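Local coordinates for protein Abbfa_003403 (Acinetobacter baumannii, PDB 4ZXH) that probably builds a nonribosomal peptide with condensation, adenylation, phosphopantetheine-bearing carrier and thioesterase domains joined in one chain, at residues Gln109-Asp114 with His130-Gly135; Arg1085-Asn1090 with Gln1311-Met1316; Val1161-Arg1166 with Leu1263-Lys1268. One frame throughout, in Å; residues are numbered along the deposited sequence. Where two conformers were deposited one is given.

Contact 1 of 3, residues Gln109-Asp114 with His130-Gly135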
loop_
_atom_site.group_PDB
_atom_site.type_symbol
_atom_site.label_atom_id
_atom_site.label_comp_id
_atom_site.label_asym_id
_atom_site.label_seq_id
_atom_site.Cartn_x
_atom_site.Cartn_y
_atom_site.Cartn_z
ATOM N N GLN A 109 -2.702 32.192 6.749
ATOM C CA GLN A 109 -3.040 30.820 7.099
ATOM C C GLN A 109 -4.555 30.652 7.082
ATOM O O GLN A 109 -5.073 29.669 6.541
ATOM C CB GLN A 109 -2.455 30.415 8.458
ATOM C CG GLN A 109 -2.721 28.927 8.748
ATOM C CD GLN A 109 -2.048 28.372 10.006
ATOM O OE1 GLN A 109 -1.214 29.024 10.641
ATOM N NE2 GLN A 109 -2.436 27.155 10.375
ATOM N N LEU A 110 -5.258 31.638 7.636
ATOM C CA LEU A 110 -6.716 31.634 7.653
ATOM C C LEU A 110 -7.311 31.459 6.257
ATOM O O LEU A 110 -8.142 30.574 6.026
ATOM C CB LEU A 110 -7.235 32.928 8.278
ATOM C CG LEU A 110 -8.756 33.049 8.377
ATOM C CD1 LEU A 110 -9.331 31.844 9.126
ATOM C CD2 LEU A 110 -9.169 34.361 9.044
ATOM N N VAL A 111 -6.879 32.313 5.337
ATOM C CA VAL A 111 -7.336 32.267 3.958
ATOM C C VAL A 111 -6.973 30.933 3.300
ATOM O O VAL A 111 -7.758 30.379 2.541
ATOM C CB VAL A 111 -6.743 33.473 3.126
ATOM C CG1 VAL A 111 -7.090 33.364 1.633
ATOM C CG2 VAL A 111 -7.228 34.830 3.688
ATOM N N GLU A 112 -5.792 30.399 3.587
ATOM C CA GLU A 112 -5.466 29.077 3.059
ATOM C C GLU A 112 -6.456 28.039 3.599
ATOM O O GLU A 112 -7.053 27.303 2.816
ATOM C CB GLU A 112 -4.012 28.699 3.373
ATOM C CG GLU A 112 -3.005 29.399 2.423
ATOM C CD GLU A 112 -1.573 29.504 2.974
ATOM O OE1 GLU A 112 -1.326 29.040 4.114
ATOM O OE2 GLU A 112 -0.696 30.062 2.262
ATOM N N GLN A 113 -6.683 28.002 4.914
ATOM C CA GLN A 113 -7.605 27.003 5.447
ATOM C C GLN A 113 -9.043 27.236 4.961
ATOM O O GLN A 113 -9.726 26.274 4.632
ATOM C CB GLN A 113 -7.537 26.958 6.975
ATOM C CG GLN A 113 -7.499 25.535 7.565
ATOM C CD GLN A 113 -6.263 24.703 7.154
ATOM O OE1 GLN A 113 -5.380 25.161 6.411
ATOM N NE2 GLN A 113 -6.206 23.469 7.654
ATOM N N ASP A 114 -9.487 28.485 4.858
ATOM C CA ASP A 114 -10.840 28.759 4.362
ATOM C C ASP A 114 -11.070 28.302 2.922
ATOM O O ASP A 114 -12.094 27.692 2.616
ATOM C CB ASP A 114 -11.155 30.246 4.466
ATOM C CG ASP A 114 -11.593 30.653 5.855
ATOM O OD1 ASP A 114 -11.506 29.804 6.766
ATOM O OD2 ASP A 114 -12.042 31.817 6.019
ATOM N N HIS A 130 -14.314 34.517 -0.756
ATOM C CA HIS A 130 -14.042 34.703 0.670
ATOM C C HIS A 130 -13.518 36.112 0.904
ATOM O O HIS A 130 -12.484 36.465 0.354
ATOM C CB HIS A 130 -13.014 33.685 1.168
ATOM C CG HIS A 130 -13.499 32.268 1.200
ATOM N ND1 HIS A 130 -14.051 31.695 2.326
ATOM C CD2 HIS A 130 -13.466 31.290 0.262
ATOM C CE1 HIS A 130 -14.362 30.434 2.071
ATOM N NE2 HIS A 130 -14.020 30.162 0.826
ATOM N N CYS A 131 -14.209 36.913 1.711
ATOM C CA CYS A 131 -13.783 38.297 1.962
ATOM C C CYS A 131 -13.349 38.549 3.398
ATOM O O CYS A 131 -13.924 38.011 4.332
ATOM C CB CYS A 131 -14.896 39.281 1.622
ATOM S SG CYS A 131 -15.603 39.013 0.020
ATOM N N TYR A 132 -12.345 39.401 3.565
ATOM C CA TYR A 132 -11.819 39.715 4.874
ATOM C C TYR A 132 -11.547 41.195 4.985
ATOM O O TYR A 132 -10.838 41.762 4.158
ATOM C CB TYR A 132 -10.539 38.946 5.127
ATOM C CG TYR A 132 -10.654 37.467 4.887
ATOM C CD1 TYR A 132 -10.933 36.585 5.929
ATOM C CD2 TYR A 132 -10.457 36.944 3.624
ATOM C CE1 TYR A 132 -11.025 35.226 5.705
ATOM C CE2 TYR A 132 -10.544 35.591 3.391
ATOM C CZ TYR A 132 -10.824 34.744 4.424
ATOM O OH TYR A 132 -10.913 33.410 4.158
ATOM N N GLU A 133 -12.101 41.821 6.013
ATOM C CA GLU A 133 -11.829 43.219 6.303
ATOM C C GLU A 133 -10.531 43.334 7.120
ATOM O O GLU A 133 -10.401 42.711 8.168
ATOM C CB GLU A 133 -13.022 43.838 7.047
ATOM C CG GLU A 133 -12.901 45.341 7.352
ATOM C CD GLU A 133 -14.169 45.927 7.977
ATOM O OE1 GLU A 133 -15.063 45.145 8.380
ATOM O OE2 GLU A 133 -14.263 47.173 8.072
ATOM N N CYS A 134 -9.579 44.134 6.642
ATOM C CA CYS A 134 -8.276 44.283 7.307
ATOM C C CYS A 134 -8.057 45.631 7.976
ATOM O O CYS A 134 -7.086 45.815 8.716
ATOM C CB CYS A 134 -7.155 44.071 6.302
ATOM S SG CYS A 134 -7.289 42.515 5.491
ATOM N N GLY A 135 -8.946 46.575 7.687
ATOM C CA GLY A 135 -8.836 47.938 8.181
ATOM C C GLY A 135 -9.850 48.757 7.417
ATOM O O GLY A 135 -10.590 48.192 6.609
#

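Contact 2 of 3, residues Arg1085-Asn1090 with Gln1311-Met1316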
loop_
_atom_site.group_PDB
_atom_site.type_symbol
_atom_site.label_atom_id
_atom_site.label_comp_id
_atom_site.label_asym_id
_atom_site.label_seq_id
_atom_site.Cartn_x
_atom_site.Cartn_y
_atom_site.Cartn_z
ATOM N N ARG A 1085 -27.610 -16.621 -19.315
ATOM C CA ARG A 1085 -26.404 -16.347 -20.092
ATOM C C ARG A 1085 -26.533 -16.877 -21.515
ATOM O O ARG A 1085 -25.821 -16.444 -22.398
ATOM C CB ARG A 1085 -25.163 -16.936 -19.401
ATOM C CG ARG A 1085 -24.952 -16.381 -17.981
ATOM C CD ARG A 1085 -23.677 -16.827 -17.313
ATOM N NE ARG A 1085 -23.545 -16.203 -15.989
ATOM C CZ ARG A 1085 -23.685 -16.835 -14.816
ATOM N NH1 ARG A 1085 -23.964 -18.130 -14.769
ATOM N NH2 ARG A 1085 -23.551 -16.171 -13.678
ATOM N N HIS A 1086 -27.476 -17.781 -21.751
ATOM C CA HIS A 1086 -27.613 -18.370 -23.077
ATOM C C HIS A 1086 -28.909 -18.021 -23.769
ATOM O O HIS A 1086 -29.122 -18.428 -24.910
ATOM C CB HIS A 1086 -27.484 -19.889 -22.985
ATOM C CG HIS A 1086 -26.289 -20.327 -22.207
ATOM N ND1 HIS A 1086 -25.012 -20.281 -22.723
ATOM C CD2 HIS A 1086 -26.168 -20.772 -20.935
ATOM C CE1 HIS A 1086 -24.156 -20.692 -21.804
ATOM N NE2 HIS A 1086 -24.833 -20.997 -20.712
ATOM N N LEU A 1087 -29.790 -17.292 -23.083
ATOM C CA LEU A 1087 -30.986 -16.790 -23.740
ATOM C C LEU A 1087 -30.617 -15.627 -24.665
ATOM O O LEU A 1087 -29.621 -14.922 -24.461
ATOM C CB LEU A 1087 -32.050 -16.375 -22.726
ATOM C CG LEU A 1087 -32.896 -17.540 -22.174
ATOM C CD1 LEU A 1087 -33.844 -17.109 -21.051
ATOM C CD2 LEU A 1087 -33.680 -18.248 -23.258
ATOM N N ASN A 1088 -31.402 -15.485 -25.721
ATOM C CA ASN A 1088 -31.282 -14.377 -26.658
ATOM C C ASN A 1088 -31.250 -13.060 -25.890
ATOM O O ASN A 1088 -32.208 -12.702 -25.224
ATOM C CB ASN A 1088 -32.448 -14.434 -27.648
ATOM C CG ASN A 1088 -32.460 -13.291 -28.633
ATOM O OD1 ASN A 1088 -31.702 -12.329 -28.515
ATOM N ND2 ASN A 1088 -33.354 -13.383 -29.613
ATOM N N PRO A 1089 -30.126 -12.342 -25.967
ATOM C CA PRO A 1089 -29.929 -11.114 -25.178
ATOM C C PRO A 1089 -30.923 -9.968 -25.473
ATOM O O PRO A 1089 -30.912 -8.976 -24.744
ATOM C CB PRO A 1089 -28.502 -10.694 -25.550
ATOM C CG PRO A 1089 -28.214 -11.394 -26.863
ATOM C CD PRO A 1089 -28.939 -12.691 -26.764
ATOM N N ASN A 1090 -31.747 -10.086 -26.512
ATOM C CA ASN A 1090 -32.738 -9.055 -26.802
ATOM C C ASN A 1090 -34.025 -9.196 -25.985
ATOM O O ASN A 1090 -34.913 -8.354 -26.068
ATOM C CB ASN A 1090 -33.078 -9.048 -28.285
ATOM C CG ASN A 1090 -31.952 -8.508 -29.121
ATOM O OD1 ASN A 1090 -31.694 -7.302 -29.127
ATOM N ND2 ASN A 1090 -31.261 -9.395 -29.827
ATOM N N GLN A 1311 -32.044 -22.638 -25.918
ATOM C CA GLN A 1311 -32.332 -22.742 -27.346
ATOM C C GLN A 1311 -33.766 -23.189 -27.572
ATOM O O GLN A 1311 -34.430 -22.690 -28.468
ATOM C CB GLN A 1311 -31.367 -23.706 -28.020
ATOM C CG GLN A 1311 -29.975 -23.146 -28.252
ATOM C CD GLN A 1311 -29.922 -22.232 -29.449
ATOM O OE1 GLN A 1311 -29.836 -21.020 -29.310
ATOM N NE2 GLN A 1311 -29.985 -22.812 -30.641
ATOM N N THR A 1312 -34.248 -24.115 -26.745
ATOM C CA THR A 1312 -35.608 -24.623 -26.893
ATOM C C THR A 1312 -36.614 -23.520 -26.633
ATOM O O THR A 1312 -37.578 -23.362 -27.380
ATOM C CB THR A 1312 -35.876 -25.785 -25.953
ATOM O OG1 THR A 1312 -35.076 -26.906 -26.351
ATOM C CG2 THR A 1312 -37.323 -26.171 -26.005
ATOM N N ILE A 1313 -36.367 -22.740 -25.585
ATOM C CA ILE A 1313 -37.225 -21.609 -25.248
ATOM C C ILE A 1313 -37.225 -20.589 -26.369
ATOM O O ILE A 1313 -38.284 -20.118 -26.776
ATOM C CB ILE A 1313 -36.785 -20.916 -23.944
ATOM C CG1 ILE A 1313 -36.978 -21.847 -22.753
ATOM C CG2 ILE A 1313 -37.530 -19.597 -23.730
ATOM C CD1 ILE A 1313 -36.503 -21.256 -21.448
ATOM N N ASP A 1314 -36.042 -20.260 -26.883
ATOM C CA ASP A 1314 -35.937 -19.248 -27.936
ATOM C C ASP A 1314 -36.562 -19.700 -29.267
ATOM O O ASP A 1314 -37.155 -18.889 -29.989
ATOM C CB ASP A 1314 -34.478 -18.844 -28.147
ATOM C CG ASP A 1314 -33.989 -17.822 -27.103
ATOM O OD1 ASP A 1314 -34.825 -17.067 -26.534
ATOM O OD2 ASP A 1314 -32.757 -17.771 -26.857
ATOM N N GLN A 1315 -36.450 -20.986 -29.587
ATOM C CA GLN A 1315 -37.049 -21.508 -30.815
ATOM C C GLN A 1315 -38.574 -21.657 -30.706
ATOM O O GLN A 1315 -39.293 -21.514 -31.694
ATOM C CB GLN A 1315 -36.416 -22.848 -31.184
ATOM C CG GLN A 1315 -34.914 -22.759 -31.453
ATOM C CD GLN A 1315 -34.275 -24.123 -31.691
ATOM O OE1 GLN A 1315 -34.890 -25.161 -31.444
ATOM N NE2 GLN A 1315 -33.039 -24.122 -32.178
ATOM N N MET A 1316 -39.060 -21.932 -29.500
ATOM C CA MET A 1316 -40.491 -22.104 -29.263
ATOM C C MET A 1316 -41.220 -20.749 -29.181
ATOM O O MET A 1316 -42.375 -20.629 -29.601
ATOM C CB MET A 1316 -40.700 -22.917 -27.986
ATOM C CG MET A 1316 -42.140 -23.311 -27.671
ATOM S SD MET A 1316 -42.975 -24.358 -28.896
ATOM C CE MET A 1316 -41.644 -25.512 -29.339
#

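Contact 3 of 3, residues Val1161-Arg1166 with Leu1263-Lys1268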
loop_
_atom_site.group_PDB
_atom_site.type_symbol
_atom_site.label_atom_id
_atom_site.label_comp_id
_atom_site.label_asym_id
_atom_site.label_seq_id
_atom_site.Cartn_x
_atom_site.Cartn_y
_atom_site.Cartn_z
ATOM N N VAL A 1161 -43.224 -21.287 -19.548
ATOM C CA VAL A 1161 -42.105 -22.203 -19.638
ATOM C C VAL A 1161 -41.920 -22.971 -18.338
ATOM O O VAL A 1161 -41.667 -22.382 -17.292
ATOM C CB VAL A 1161 -40.815 -21.485 -19.973
ATOM C CG1 VAL A 1161 -39.672 -22.476 -19.968
ATOM C CG2 VAL A 1161 -40.927 -20.839 -21.332
ATOM N N MET A 1162 -42.053 -24.292 -18.390
ATOM C CA MET A 1162 -41.875 -25.076 -17.178
ATOM C C MET A 1162 -40.750 -26.042 -17.359
ATOM O O MET A 1162 -40.810 -26.922 -18.219
ATOM C CB MET A 1162 -43.146 -25.835 -16.816
ATOM C CG MET A 1162 -44.283 -24.972 -16.313
ATOM S SD MET A 1162 -45.706 -26.033 -16.091
ATOM C CE MET A 1162 -47.063 -24.867 -16.243
ATOM N N ILE A 1163 -39.717 -25.890 -16.544
ATOM C CA ILE A 1163 -38.572 -26.774 -16.653
ATOM C C ILE A 1163 -38.636 -27.848 -15.560
ATOM O O ILE A 1163 -38.487 -27.556 -14.372
ATOM C CB ILE A 1163 -37.267 -25.981 -16.587
ATOM C CG1 ILE A 1163 -37.340 -24.810 -17.577
ATOM C CG2 ILE A 1163 -36.103 -26.872 -16.937
ATOM C CD1 ILE A 1163 -36.222 -23.827 -17.451
ATOM N N ASP A 1164 -38.895 -29.083 -15.996
ATOM C CA ASP A 1164 -39.064 -30.243 -15.127
ATOM C C ASP A 1164 -39.931 -29.971 -13.884
ATOM O O ASP A 1164 -39.607 -30.366 -12.770
ATOM C CB ASP A 1164 -37.703 -30.789 -14.714
ATOM C CG ASP A 1164 -37.738 -32.289 -14.452
ATOM O OD1 ASP A 1164 -38.176 -33.052 -15.349
ATOM O OD2 ASP A 1164 -37.358 -32.699 -13.331
ATOM N N THR A 1165 -41.045 -29.293 -14.103
ATOM C CA THR A 1165 -41.997 -28.975 -13.048
ATOM C C THR A 1165 -42.934 -30.127 -12.782
ATOM O O THR A 1165 -43.700 -30.515 -13.664
ATOM C CB THR A 1165 -42.841 -27.750 -13.442
ATOM O OG1 THR A 1165 -41.968 -26.654 -13.674
ATOM C CG2 THR A 1165 -43.836 -27.385 -12.372
ATOM N N ARG A 1166 -42.896 -30.675 -11.574
ATOM C CA ARG A 1166 -43.868 -31.709 -11.222
ATOM C C ARG A 1166 -45.247 -31.075 -11.073
ATOM O O ARG A 1166 -45.399 -30.022 -10.475
ATOM C CB ARG A 1166 -43.380 -32.439 -9.989
ATOM C CG ARG A 1166 -41.992 -32.922 -10.348
ATOM C CD ARG A 1166 -41.080 -33.226 -9.236
ATOM N NE ARG A 1166 -39.859 -33.765 -9.806
ATOM C CZ ARG A 1166 -38.728 -33.912 -9.137
ATOM N NH1 ARG A 1166 -38.677 -33.555 -7.869
ATOM N NH2 ARG A 1166 -37.664 -34.432 -9.731
ATOM N N LEU A 1263 -44.923 -24.787 -22.497
ATOM C CA LEU A 1263 -43.751 -25.550 -22.912
ATOM C C LEU A 1263 -43.190 -26.263 -21.691
ATOM O O LEU A 1263 -42.728 -25.607 -20.743
ATOM C CB LEU A 1263 -42.688 -24.643 -23.543
ATOM C CG LEU A 1263 -41.320 -25.270 -23.816
ATOM C CD1 LEU A 1263 -41.456 -26.365 -24.846
ATOM C CD2 LEU A 1263 -40.323 -24.214 -24.285
ATOM N N LEU A 1264 -43.252 -27.596 -21.695
ATOM C CA LEU A 1264 -42.680 -28.376 -20.597
ATOM C C LEU A 1264 -41.375 -29.049 -21.006
ATOM O O LEU A 1264 -41.366 -29.934 -21.864
ATOM C CB LEU A 1264 -43.674 -29.421 -20.104
ATOM C CG LEU A 1264 -43.128 -30.415 -19.072
ATOM C CD1 LEU A 1264 -42.732 -29.726 -17.805
ATOM C CD2 LEU A 1264 -44.151 -31.493 -18.792
ATOM N N VAL A 1265 -40.275 -28.615 -20.402
ATOM C CA VAL A 1265 -38.962 -29.185 -20.680
ATOM C C VAL A 1265 -38.661 -30.258 -19.637
ATOM O O VAL A 1265 -38.521 -29.960 -18.448
ATOM C CB VAL A 1265 -37.848 -28.096 -20.668
ATOM C CG1 VAL A 1265 -36.490 -28.712 -20.896
ATOM C CG2 VAL A 1265 -38.116 -27.027 -21.732
ATOM N N LYS A 1266 -38.582 -31.511 -20.065
ATOM C CA LYS A 1266 -38.375 -32.592 -19.116
ATOM C C LYS A 1266 -36.924 -33.045 -19.080
ATOM O O LYS A 1266 -36.293 -33.280 -20.117
ATOM C CB LYS A 1266 -39.280 -33.775 -19.444
ATOM C CG LYS A 1266 -39.007 -34.992 -18.585
ATOM C CD LYS A 1266 -40.105 -36.023 -18.718
ATOM C CE LYS A 1266 -39.725 -37.303 -17.999
ATOM N NZ LYS A 1266 -40.499 -38.462 -18.558
ATOM N N ALA A 1267 -36.390 -33.138 -17.873
ATOM C CA ALA A 1267 -35.080 -33.721 -17.652
ATOM C C ALA A 1267 -35.176 -35.229 -17.893
ATOM O O ALA A 1267 -35.774 -35.946 -17.094
ATOM C CB ALA A 1267 -34.608 -33.415 -16.235
ATOM N N LYS A 1268 -34.612 -35.708 -18.999
ATOM C CA LYS A 1268 -34.867 -37.081 -19.438
ATOM C C LYS A 1268 -34.015 -38.087 -18.679
ATOM O O LYS A 1268 -34.303 -39.280 -18.694
ATOM C CB LYS A 1268 -34.642 -37.235 -20.953
ATOM C CG LYS A 1268 -33.194 -37.464 -21.393
ATOM C CD LYS A 1268 -33.079 -37.500 -22.917
ATOM C CE LYS A 1268 -31.629 -37.426 -23.377
ATOM N NZ LYS A 1268 -31.498 -37.055 -24.832
#

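Contact 1 of 3, residues Gln109-Asp114 with His130-Gly135
The beta-alpha-beta unit of strand 94-98, helix 104-115 and strand 127-135, in the condensation domain, is closed here by its helix lying on its last strand. The two segments run nearly antiparallel, at 160°, with axes 10.1 Å apart at closest approach. Y132 spans this distance. Its CG is anti to the carbonyl carbon, and the ring ends on D114, where Y132 OH donates a hydrogen bond to D114 OD2 (2.7 Å). OD2 lies at the ring edge, in its plane, and the carboxylate and ring planes are 24° apart; the phenol oxygen meets the carboxylate from somewhat above its plane. V111 CG2 sits over one face of the phenol ring as a CH-pi contact, 3.9 Å from the Y132 centroid. L110 CD2 touches Y132 CE1 obliquely at 3.9 Å. Two residues before Y132, the H130 ring has the D114 carbonyl carbon over one face, and D114 CB makes an off-centre CH-pi contact with it, 4.2 Å from the H130 centroid. H130 NE2 is hydrogen-bonded to R128 NE. Strand 127-135 runs between 94-98 and 138-146, and helix 104-115 lies on one face of this sheet, as in the chloramphenicol acetyltransferase-like alpha/beta sandwich of condensation domains.

Contact 2 of 3, residues Arg1085-Asn1090 with Gln1311-Met1316
N1088 OD1 is gripped by two donors, both from N1090. The backbone N of N1090 bonds to it at 3.0 Å in an almost straight line (171°), closing an Asx turn, but comes from above the carbonyl plane rather than along a lone pair. N1090 ND2 adds the second, longer bond to N1088 OD1 at 3.2 Å, this one in the carbonyl plane and on a lone pair. N1088 CG is anti to the backbone N (chi1 177°), beside the carbonyl carbon, which places the amide where N1090 N and ND2 both reach OD1 in the turn that leaves helix 1081-1086. At the start of the turn, N1088 N donates to D1314 OD2 at 2.9 Å, on the syn lone pair of the carboxylate, with an angle of 150° at the hydrogen. N1088 CB rests alongside the same oxygen, D1314 OD2, at 3.4 Å. L1087 packs beside the carboxylate: its CD2 touches D1314 OD1 at 3.7 Å and leans on I1313 CG2 at 4.1 Å, while its side chain also meets A1310 one turn earlier in helix 1303-1316. The other carboxylate oxygen, D1314 OD1, forms a salt bridge with R1091. The acid on the C-terminal helix therefore divides its two oxygens between a backbone N-H of the turn and a guanidinium just beyond it, an arrangement that would be expected to favour the charged form of D1314 and to tie the turn to the helix through polar bonds, backed by a small apolar patch.

Contact 3 of 3, residues Val1161-Arg1166 with Leu1263-Lys1268
Main-chain hydrogen bonds join strands 1157-1163 and 1262-1267 as parallel neighbours in the central sheet of the thioesterase domain, the axes of 1161-1163 and 1263-1267 passing 4.7 Å apart. M1162 sits at the middle of the ladder and uses both its backbone groups: its N donates to L1263 O at 2.8 Å, almost straight at the hydrogen (177°) and nearly along the C=O axis, and M1162 O accepts from V1265 N at 2.8 Å. D1164 N then bonds to V1265 O at 2.6 Å, one step past the end of the first strand. A weaker CA-H...O contact runs from L1264 CA to M1162 O, 3.4 Å apart.

A side-chain bond takes over where the ladder stops. D1164 adopts a left-handed backbone conformation (phi 44°, psi 45°) that turns the chain out of the strand, with CG anti to its backbone N. D1164 OD1 accepts from A1267 N at 3.1 Å, met from well above the carboxylate plane, while A1267 CB lies beside the carboxylate. D1164 OD2 is held by H1297 ND1, so the two oxygens are fixed by separate partners.

Apolar side chains meet on both faces. On the face of M1162 and L1264, M1162 CB meets L1264 CD1 at 4.0 Å. On the other face, V1161, I1163, L1263 and V1265 lie side by side, I1163 CG2 being 4.3 Å from V1265 CB, and helix 1303-1316 packs on this side.

D1164 would be the acid of a Cys-His-Asp triad with C1137 and H1297. It follows the strand next to the nucleophile strand, the beta6 position of the alpha/beta-hydrolase fold rather than the canonical beta7, as in nonribosomal peptide synthetase thioesterases.

Contacts 2 and 3 belong to the thioesterase domain and touch, with centres about 16 Å apart. Helix 1303-1316 is shared ground: the side of I1313 and D1314 meets the 1085-1090 turn in contact 2, while I1313 CD1 packs on V1161 CG1 of contact 3 at 3.7 Å, and M1316 CB on L1263 CD2 at 3.9 Å. Contact 3 carries D1164 of the probable catalytic triad; contact 2 holds the outer side of the helix whose inner side packs on the V1161 and L1263 face of that sheet. Contact 1 is remote, in the condensation domain, with centres about 67 and 75 Å from contacts 2 and 3; there the Y132 side chain lies about 9 Å from a bound phospholipid.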